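Local coordinates for protein putative glutathione S-transferase (Corynebacterium glutamicum, PDB 3M1G) that probably catalyses glutathione-dependent thiol chemistry, as a member of the ECM4-like, omega-related glutathione transferases, which are expected to use a cysteine nucleophile, at residues 73-78 and 152-157; 83-88 and 159-164; 203-208 and 304-309. One frame throughout, in Å; residues are numbered along the deposited sequence.

How the interactions relate
Interactions 1 and 2 both belong to the buried core around the thioredoxin-like N-terminal region, and both use helix 154-163: its first turn meets helix 71-83 in interaction 1; further along, Phe-161 and Asn-162 meet Leu-83 and the loop that follows helix 71-83 in interaction 2. They touch, with Thr-76 O 3.7 Å from Phe-161 CE2. Interaction 3 joins the ends of two helices of the all-helical C-terminal part, with centres about 24 Å from interaction 1 and 35 Å from interaction 2, and is only partly buried. Chemistry follows place: a water bridge and a guanidinium-ring contact in interaction 1, leucine-phenylalanine packing in interaction 2, an edge-to-face aromatic pair in interaction 3.

Interaction 1: 73-78 and 152-157; sequences AHRTVI and NDYPSI
The guanidinium of Arg-75 meets the ring of Tyr-154 unusually, for the ring presents its edge to the arginine. Arg-75 NH2 lies 3.5 Å from Tyr-154 CD1, close to the ring plane, while the ring edge comes up over one face of the guanidinium; the two planes stand 77° apart, so the cation does not lie over the pi face. The same NH2 also donates to a water, 3.0 Å away in the guanidinium plane, and that water donates to Tyr-154 O at 2.7 Å. One amino group thus touches the ring directly and reaches the backbone of Tyr-154 through the water, a task suited to the long arginine, extended from CG to NE.

Beside this polar patch, Thr-76 CG2 packs on Ile-157 CG2 at 3.9 Å. With chi1 of 74°, Thr-76 OG1 turns back to donate to Ala-73 O within its own helix, leaving the methyl to serve as an apolar surface. Asp-153 is the N-cap of the partner helix, although its bond to Ser-156 N is weak. The contact joins helices 71-83 and 154-163 beside the central sheet of a thioredoxin-like domain, near Cys-70, the predicted nucleophile of the glutathione transferase active site.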
loop_
_atom_site.group_PDB
_atom_site.type_symbol
_atom_site.label_atom_id
_atom_site.label_comp_id
_atom_site.label_asym_id
_atom_site.label_seq_id
_atom_site.Cartn_x
_atom_site.Cartn_y
_atom_site.Cartn_z
ATOM N N ALA A 73 17.204 -4.469 16.198
ATOM C CA ALA A 73 17.834 -3.470 17.046
ATOM C C ALA A 73 16.839 -2.643 17.813
ATOM O O ALA A 73 17.081 -2.274 18.986
ATOM C CB ALA A 73 18.762 -2.539 16.213
ATOM N N HIS A 74 15.708 -2.326 17.174
ATOM C CA HIS A 74 14.701 -1.537 17.809
ATOM C C HIS A 74 14.246 -2.186 19.144
ATOM O O HIS A 74 14.070 -1.483 20.137
ATOM C CB HIS A 74 13.518 -1.308 16.835
ATOM C CG HIS A 74 12.681 -0.111 17.151
ATOM N ND1 HIS A 74 11.603 0.266 16.368
ATOM C CD2 HIS A 74 12.731 0.771 18.172
ATOM C CE1 HIS A 74 11.034 1.343 16.895
ATOM N NE2 HIS A 74 11.697 1.671 17.997
ATOM N N ARG A 75 14.074 -3.502 19.179
ATOM C CA ARG A 75 13.733 -4.185 20.452
ATOM C C ARG A 75 14.668 -3.811 21.626
ATOM O O ARG A 75 14.209 -3.557 22.746
ATOM C CB ARG A 75 13.904 -5.675 20.302
ATOM C CG ARG A 75 13.116 -6.376 19.191
ATOM C CD ARG A 75 13.485 -7.840 19.235
ATOM N NE ARG A 75 12.733 -8.660 18.318
ATOM C CZ ARG A 75 12.833 -9.993 18.284
ATOM N NH1 ARG A 75 12.142 -10.681 17.403
ATOM N NH2 ARG A 75 13.629 -10.645 19.136
ATOM N N THR A 76 15.967 -3.803 21.348
ATOM C CA THR A 76 16.973 -3.537 22.357
ATOM C C THR A 76 16.934 -2.110 22.834
ATOM O O THR A 76 17.144 -1.833 24.057
ATOM C CB THR A 76 18.433 -3.950 21.902
ATOM O OG1 THR A 76 18.969 -3.045 20.935
ATOM C CG2 THR A 76 18.467 -5.316 21.323
ATOM N N VAL A 77 16.645 -1.190 21.912
ATOM C CA VAL A 77 16.550 0.237 22.249
ATOM C C VAL A 77 15.326 0.528 23.107
ATOM O O VAL A 77 15.398 1.264 24.115
ATOM C CB VAL A 77 16.595 1.135 20.987
ATOM C CG1 VAL A 77 16.431 2.652 21.342
ATOM C CG2 VAL A 77 17.903 0.917 20.251
ATOM N N ILE A 78 14.205 -0.082 22.744
ATOM C CA ILE A 78 12.957 0.108 23.488
ATOM C C ILE A 78 13.162 -0.426 24.936
ATOM O O ILE A 78 12.769 0.215 25.893
ATOM C CB ILE A 78 11.782 -0.681 22.838
ATOM C CG1 ILE A 78 11.371 -0.067 21.469
ATOM C CG2 ILE A 78 10.614 -0.724 23.743
ATOM C CD1 ILE A 78 10.524 -1.056 20.538
ATOM N N ASN A 152 25.884 -10.595 19.905
ATOM C CA ASN A 152 24.904 -10.137 18.916
ATOM C C ASN A 152 23.692 -11.061 18.864
ATOM O O ASN A 152 22.957 -11.096 17.884
ATOM C CB ASN A 152 25.518 -9.961 17.501
ATOM C CG ASN A 152 26.265 -11.162 17.027
ATOM O OD1 ASN A 152 25.916 -12.294 17.345
ATOM N ND2 ASN A 152 27.341 -10.926 16.253
ATOM N N ASP A 153 23.475 -11.809 19.934
ATOM C CA ASP A 153 22.329 -12.669 20.011
ATOM C C ASP A 153 21.135 -11.867 20.570
ATOM O O ASP A 153 20.909 -11.801 21.804
ATOM C CB ASP A 153 22.655 -13.872 20.871
ATOM C CG ASP A 153 21.489 -14.834 20.949
ATOM O OD1 ASP A 153 21.062 -15.295 19.898
ATOM O OD2 ASP A 153 21.003 -15.092 22.052
ATOM N N TYR A 154 20.388 -11.250 19.663
ATOM C CA TYR A 154 19.408 -10.218 20.053
ATOM C C TYR A 154 18.263 -10.741 20.961
ATOM O O TYR A 154 17.847 -10.002 21.864
ATOM C CB TYR A 154 18.897 -9.374 18.839
ATOM C CG TYR A 154 18.256 -10.208 17.786
ATOM C CD1 TYR A 154 16.921 -10.565 17.892
ATOM C CD2 TYR A 154 18.994 -10.715 16.732
ATOM C CE1 TYR A 154 16.337 -11.406 16.982
ATOM C CE2 TYR A 154 18.416 -11.572 15.788
ATOM C CZ TYR A 154 17.075 -11.907 15.934
ATOM O OH TYR A 154 16.457 -12.707 15.036
ATOM N N PRO A 155 17.813 -12.012 20.801
ATOM C CA PRO A 155 16.819 -12.515 21.790
ATOM C C PRO A 155 17.348 -12.569 23.248
ATOM O O PRO A 155 16.622 -12.180 24.163
ATOM C CB PRO A 155 16.482 -13.924 21.299
ATOM C CG PRO A 155 16.898 -13.912 19.773
ATOM C CD PRO A 155 18.107 -13.027 19.752
ATOM N N SER A 156 18.586 -12.996 23.468
ATOM C CA SER A 156 19.089 -13.018 24.814
ATOM C C SER A 156 19.447 -11.632 25.332
ATOM O O SER A 156 19.409 -11.401 26.550
ATOM C CB SER A 156 20.252 -14.023 24.989
ATOM O OG SER A 156 21.389 -13.572 24.333
ATOM N N ILE A 157 19.693 -10.672 24.443
ATOM C CA ILE A 157 20.005 -9.332 24.893
ATOM C C ILE A 157 18.851 -8.752 25.694
ATOM O O ILE A 157 19.059 -8.271 26.789
ATOM C CB ILE A 157 20.455 -8.383 23.739
ATOM C CG1 ILE A 157 21.840 -8.804 23.259
ATOM C CG2 ILE A 157 20.502 -6.894 24.200
ATOM C CD1 ILE A 157 22.357 -8.056 22.010
HETATM O O HOH W 1 15.214 -9.548 21.482
#

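Interaction 2: 83-88 and 159-164; sequences LGLENV and IDFNLE
Leu-83 and Leu-85 close on Phe-161 and Asn-162, and the tight part of the contact gathers at two leucine methyls. Leu-85 CD1 rests 3.9 Å from Phe-161 CG, reaching the root of the ring obliquely. Trp-165 meets the same ring edge-to-face. Leu-83 CD1 lies 4.0 Å from Phe-161 CB and 3.5 Å from Phe-161 O, a carbonyl that also accepts a hydrogen bond from His-169 NE2. Branched leucines suit this spot because each can send a methyl to the helix surface.

Asn-162 adds a polar neighbour to this apolar patch. Its CB points away from the loop, yet chi1 of -77° brings CG beside the backbone N and the amide swings back, placing OD1 3.5 Å from Leu-83 CD1. That is van der Waals contact; the amide nitrogen makes a weak bond to Thr-158 O, a turn earlier.

The rest of the loop is looser. Gly-84, with phi of 77°, ends helix 71-83 in a Schellman motif, for which glycine is well suited. This positive phi redirects the chain, Leu-85 still reaches Phe-161, and beyond it the loop leaves the helix; Glu-86 forms a salt bridge to Arg-81 and Asn-87 is exposed to solvent. Such a Schellman end leads helix 71-83 into parallel strand 90-93, completing the beta-alpha-beta crossover (62-66, 71-83, 90-93) of the thioredoxin-like fold, packed here against helix 154-163.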
loop_
_atom_site.group_PDB
_atom_site.type_symbol
_atom_site.label_atom_id
_atom_site.label_comp_id
_atom_site.label_asym_id
_atom_site.label_seq_id
_atom_site.Cartn_x
_atom_site.Cartn_y
_atom_site.Cartn_z
ATOM N N LEU A 83 13.496 0.196 30.787
ATOM C CA LEU A 83 14.095 -0.240 32.045
ATOM C C LEU A 83 14.969 0.793 32.732
ATOM O O LEU A 83 15.329 0.596 33.890
ATOM C CB LEU A 83 14.899 -1.525 31.839
ATOM C CG LEU A 83 14.018 -2.696 31.347
ATOM C CD1 LEU A 83 14.935 -3.916 31.077
ATOM C CD2 LEU A 83 12.911 -3.047 32.350
ATOM N N GLY A 84 15.343 1.857 32.027
ATOM C CA GLY A 84 16.207 2.890 32.596
ATOM C C GLY A 84 17.658 2.465 32.647
ATOM O O GLY A 84 18.351 2.727 33.638
ATOM N N LEU A 85 18.111 1.794 31.590
ATOM C CA LEU A 85 19.489 1.394 31.455
ATOM C C LEU A 85 20.294 2.380 30.619
ATOM O O LEU A 85 21.471 2.128 30.347
ATOM C CB LEU A 85 19.610 -0.027 30.891
ATOM C CG LEU A 85 19.030 -1.135 31.761
ATOM C CD1 LEU A 85 19.067 -2.482 31.048
ATOM C CD2 LEU A 85 19.802 -1.207 33.147
ATOM N N GLU A 86 19.705 3.533 30.282
ATOM C CA GLU A 86 20.368 4.498 29.410
ATOM C C GLU A 86 21.608 5.139 30.052
ATOM O O GLU A 86 22.542 5.533 29.345
ATOM C CB GLU A 86 19.392 5.624 28.992
ATOM C CG GLU A 86 18.244 5.141 28.100
ATOM C CD GLU A 86 17.039 6.087 28.053
ATOM O OE1 GLU A 86 16.745 6.725 29.077
ATOM O OE2 GLU A 86 16.390 6.201 26.993
ATOM N N ASN A 87 21.616 5.271 31.375
ATOM C CA ASN A 87 22.755 5.859 32.030
ATOM C C ASN A 87 23.836 4.820 32.418
ATOM O O ASN A 87 24.828 5.189 33.019
ATOM C CB ASN A 87 22.272 6.610 33.275
ATOM C CG ASN A 87 21.490 5.670 34.274
ATOM O OD1 ASN A 87 21.103 4.494 33.961
ATOM N ND2 ASN A 87 21.219 6.212 35.452
ATOM N N VAL A 88 23.651 3.531 32.126
ATOM C CA VAL A 88 24.658 2.540 32.479
ATOM C C VAL A 88 25.246 1.743 31.309
ATOM O O VAL A 88 26.351 1.187 31.427
ATOM C CB VAL A 88 24.158 1.580 33.611
ATOM C CG1 VAL A 88 23.762 2.385 34.870
ATOM C CG2 VAL A 88 23.053 0.740 33.170
ATOM N N ILE A 159 16.148 -10.345 26.994
ATOM C CA ILE A 159 15.837 -11.158 28.160
ATOM C C ILE A 159 16.824 -10.815 29.267
ATOM O O ILE A 159 16.449 -10.571 30.413
ATOM C CB ILE A 159 15.858 -12.679 27.843
ATOM C CG1 ILE A 159 14.759 -13.055 26.870
ATOM C CG2 ILE A 159 15.683 -13.506 29.084
ATOM C CD1 ILE A 159 13.363 -12.537 27.283
ATOM N N ASP A 160 18.097 -10.740 28.922
ATOM C CA ASP A 160 19.119 -10.426 29.934
ATOM C C ASP A 160 19.014 -8.991 30.465
ATOM O O ASP A 160 19.223 -8.765 31.664
ATOM C CB ASP A 160 20.512 -10.759 29.417
ATOM C CG ASP A 160 20.739 -12.288 29.282
ATOM O OD1 ASP A 160 19.894 -13.101 29.783
ATOM O OD2 ASP A 160 21.796 -12.685 28.729
ATOM N N PHE A 161 18.659 -8.026 29.613
ATOM C CA PHE A 161 18.380 -6.657 30.134
ATOM C C PHE A 161 17.329 -6.718 31.269
ATOM O O PHE A 161 17.462 -6.026 32.278
ATOM C CB PHE A 161 17.872 -5.677 29.062
ATOM C CG PHE A 161 18.907 -5.105 28.140
ATOM C CD1 PHE A 161 20.290 -5.286 28.324
ATOM C CD2 PHE A 161 18.481 -4.373 27.036
ATOM C CE1 PHE A 161 21.190 -4.729 27.462
ATOM C CE2 PHE A 161 19.367 -3.791 26.190
ATOM C CZ PHE A 161 20.742 -3.955 26.386
ATOM N N ASN A 162 16.268 -7.496 31.071
ATOM C CA ASN A 162 15.220 -7.680 32.061
ATOM C C ASN A 162 15.642 -8.432 33.315
ATOM O O ASN A 162 15.291 -8.018 34.407
ATOM C CB ASN A 162 14.012 -8.402 31.445
ATOM C CG ASN A 162 13.166 -7.459 30.583
ATOM O OD1 ASN A 162 12.547 -6.527 31.122
ATOM N ND2 ASN A 162 13.187 -7.650 29.253
ATOM N N LEU A 163 16.368 -9.542 33.173
ATOM C CA LEU A 163 16.605 -10.427 34.319
ATOM C C LEU A 163 17.991 -10.242 34.921
ATOM O O LEU A 163 18.135 -10.333 36.111
ATOM C CB LEU A 163 16.418 -11.895 33.921
ATOM C CG LEU A 163 15.063 -12.291 33.315
ATOM C CD1 LEU A 163 14.985 -13.843 33.193
ATOM C CD2 LEU A 163 13.906 -11.695 34.123
ATOM N N GLU A 164 19.014 -9.984 34.117
ATOM C CA GLU A 164 20.396 -9.942 34.658
ATOM C C GLU A 164 20.761 -8.552 35.164
ATOM O O GLU A 164 21.578 -8.416 36.086
ATOM C CB GLU A 164 21.398 -10.348 33.591
ATOM C CG GLU A 164 21.226 -11.789 33.073
ATOM C CD GLU A 164 21.229 -12.832 34.175
ATOM O OE1 GLU A 164 22.023 -12.732 35.167
ATOM O OE2 GLU A 164 20.427 -13.775 34.030
#

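Interaction 3: 203-208 and 304-309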
loop_
_atom_site.group_PDB
_atom_site.type_symbol
_atom_site.label_atom_id
_atom_site.label_comp_id
_atom_site.label_asym_id
_atom_site.label_seq_id
_atom_site.Cartn_x
_atom_site.Cartn_y
_atom_site.Cartn_z
ATOM N N THR A 203 8.674 -12.613 2.495
ATOM C CA THR A 203 7.734 -12.121 1.486
ATOM C C THR A 203 8.421 -11.128 0.574
ATOM O O THR A 203 8.346 -11.275 -0.625
ATOM C CB THR A 203 6.456 -11.494 2.105
ATOM O OG1 THR A 203 5.840 -12.451 2.971
ATOM C CG2 THR A 203 5.440 -11.103 1.016
ATOM N N GLY A 204 9.146 -10.176 1.145
ATOM C CA GLY A 204 9.797 -9.133 0.388
ATOM C C GLY A 204 10.985 -9.563 -0.448
ATOM O O GLY A 204 11.162 -9.050 -1.557
ATOM N N PHE A 205 11.806 -10.486 0.083
ATOM C CA PHE A 205 12.988 -10.957 -0.620
ATOM C C PHE A 205 12.762 -12.243 -1.401
ATOM O O PHE A 205 13.717 -12.841 -1.854
ATOM C CB PHE A 205 14.171 -11.126 0.359
ATOM C CG PHE A 205 14.714 -9.821 0.868
ATOM C CD1 PHE A 205 15.149 -8.849 -0.014
ATOM C CD2 PHE A 205 14.827 -9.572 2.202
ATOM C CE1 PHE A 205 15.641 -7.635 0.444
ATOM C CE2 PHE A 205 15.355 -8.366 2.658
ATOM C CZ PHE A 205 15.735 -7.400 1.768
ATOM N N ALA A 206 11.516 -12.661 -1.572
ATOM C CA ALA A 206 11.216 -13.878 -2.302
ATOM C C ALA A 206 11.874 -13.811 -3.675
ATOM O O ALA A 206 11.841 -12.768 -4.334
ATOM C CB ALA A 206 9.732 -14.064 -2.453
ATOM N N GLY A 207 12.428 -14.948 -4.095
ATOM C CA GLY A 207 13.165 -15.062 -5.355
ATOM C C GLY A 207 12.349 -15.565 -6.528
ATOM O O GLY A 207 12.887 -15.714 -7.613
ATOM N N SER A 208 11.085 -15.889 -6.307
ATOM C CA SER A 208 10.207 -16.348 -7.350
ATOM C C SER A 208 8.778 -16.000 -6.926
ATOM O O SER A 208 8.530 -15.688 -5.753
ATOM C CB SER A 208 10.323 -17.864 -7.543
ATOM O OG SER A 208 9.839 -18.523 -6.377
ATOM N N ILE A 304 16.005 3.120 -0.121
ATOM C CA ILE A 304 17.242 3.556 -0.800
ATOM C C ILE A 304 18.266 2.421 -0.890
ATOM O O ILE A 304 18.831 2.175 -1.923
ATOM C CB ILE A 304 17.881 4.772 -0.114
ATOM C CG1 ILE A 304 16.943 5.978 -0.247
ATOM C CG2 ILE A 304 19.266 5.107 -0.735
ATOM C CD1 ILE A 304 17.420 7.216 0.554
ATOM N N THR A 305 18.429 1.694 0.191
ATOM C CA THR A 305 19.424 0.624 0.298
ATOM C C THR A 305 19.126 -0.643 -0.484
ATOM O O THR A 305 20.048 -1.292 -0.942
ATOM C CB THR A 305 19.558 0.284 1.813
ATOM O OG1 THR A 305 20.250 1.376 2.409
ATOM C CG2 THR A 305 20.228 -1.038 2.094
ATOM N N HIS A 306 17.853 -1.013 -0.623
ATOM C CA HIS A 306 17.507 -2.272 -1.272
ATOM C C HIS A 306 17.287 -2.033 -2.764
ATOM O O HIS A 306 16.143 -2.130 -3.287
ATOM C CB HIS A 306 16.272 -2.913 -0.641
ATOM C CG HIS A 306 16.447 -3.299 0.792
ATOM N ND1 HIS A 306 15.382 -3.470 1.651
ATOM C CD2 HIS A 306 17.564 -3.523 1.528
ATOM C CE1 HIS A 306 15.836 -3.796 2.850
ATOM N NE2 HIS A 306 17.155 -3.838 2.800
ATOM N N ALA A 307 18.393 -1.723 -3.438
ATOM C CA ALA A 307 18.406 -1.385 -4.843
ATOM C C ALA A 307 18.043 -2.571 -5.748
ATOM O O ALA A 307 17.554 -2.370 -6.859
ATOM C CB ALA A 307 19.788 -0.798 -5.232
ATOM N N GLU A 308 18.245 -3.797 -5.278
ATOM C CA GLU A 308 17.795 -4.972 -6.022
ATOM C C GLU A 308 16.254 -5.106 -6.083
ATOM O O GLU A 308 15.748 -5.738 -6.998
ATOM C CB GLU A 308 18.419 -6.271 -5.469
ATOM C CG GLU A 308 17.967 -7.585 -6.214
ATOM C CD GLU A 308 18.225 -7.585 -7.745
ATOM O OE1 GLU A 308 19.438 -7.746 -8.077
ATOM O OE2 GLU A 308 17.244 -7.458 -8.596
ATOM N N ILE A 309 15.534 -4.519 -5.125
ATOM C CA ILE A 309 14.066 -4.472 -5.114
ATOM C C ILE A 309 13.498 -3.160 -5.692
ATOM O O ILE A 309 12.484 -3.175 -6.422
ATOM C CB ILE A 309 13.542 -4.597 -3.679
ATOM C CG1 ILE A 309 13.956 -5.924 -3.063
ATOM C CG2 ILE A 309 12.008 -4.462 -3.628
ATOM C CD1 ILE A 309 13.418 -6.029 -1.603
#
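Both segments are chain turns at helix ends: 203-208 leaves helix 199-204 at Phe-205, and 304-309 leaves helix 295-305 at His-306, the centre of an inverse gamma turn. The closest CA atoms, those of Phe-205 and Ile-309, are 8.0 Å apart, so side chains must bridge the gap in this helical C-terminal region of the glutathione transferase fold. After His-306 the chain curls back, with Ile-309 N bonded to His-306 O, which presents His-306 and Ile-309 together to Phe-205.

The phenylalanine suits this place as a flat, rigid ring long enough to reach both; it is largely exposed at the margin of the contact, while His-306 and Ile-309 are buried. It meets His-306 in a T-shaped pair, its edge pointing at the imidazole face, with centroids 5.2 Å apart and planes at 70°. Phe-205 CZ sits above the imidazole toward its rim, 3.8 Å from His-306 CE1. The imidazole is held by both nitrogens, NE2 to Asp-99 OD2 and ND1 to His-262 NE2, which would fix its rotation. Tyr-201, the predicted proton donor/acceptor, lies near Phe-205, and Tyr-302, predicted to lower the pKa of the active-site cysteine, near His-306.

On Ile-309, chi1 of -61° and an extended chi2 carry the terminal methyl toward the end of helix 199-204, beside Gly-204 O, where Ile-309 CD1 comes obliquely within 3.4 Å of Phe-205 CE1.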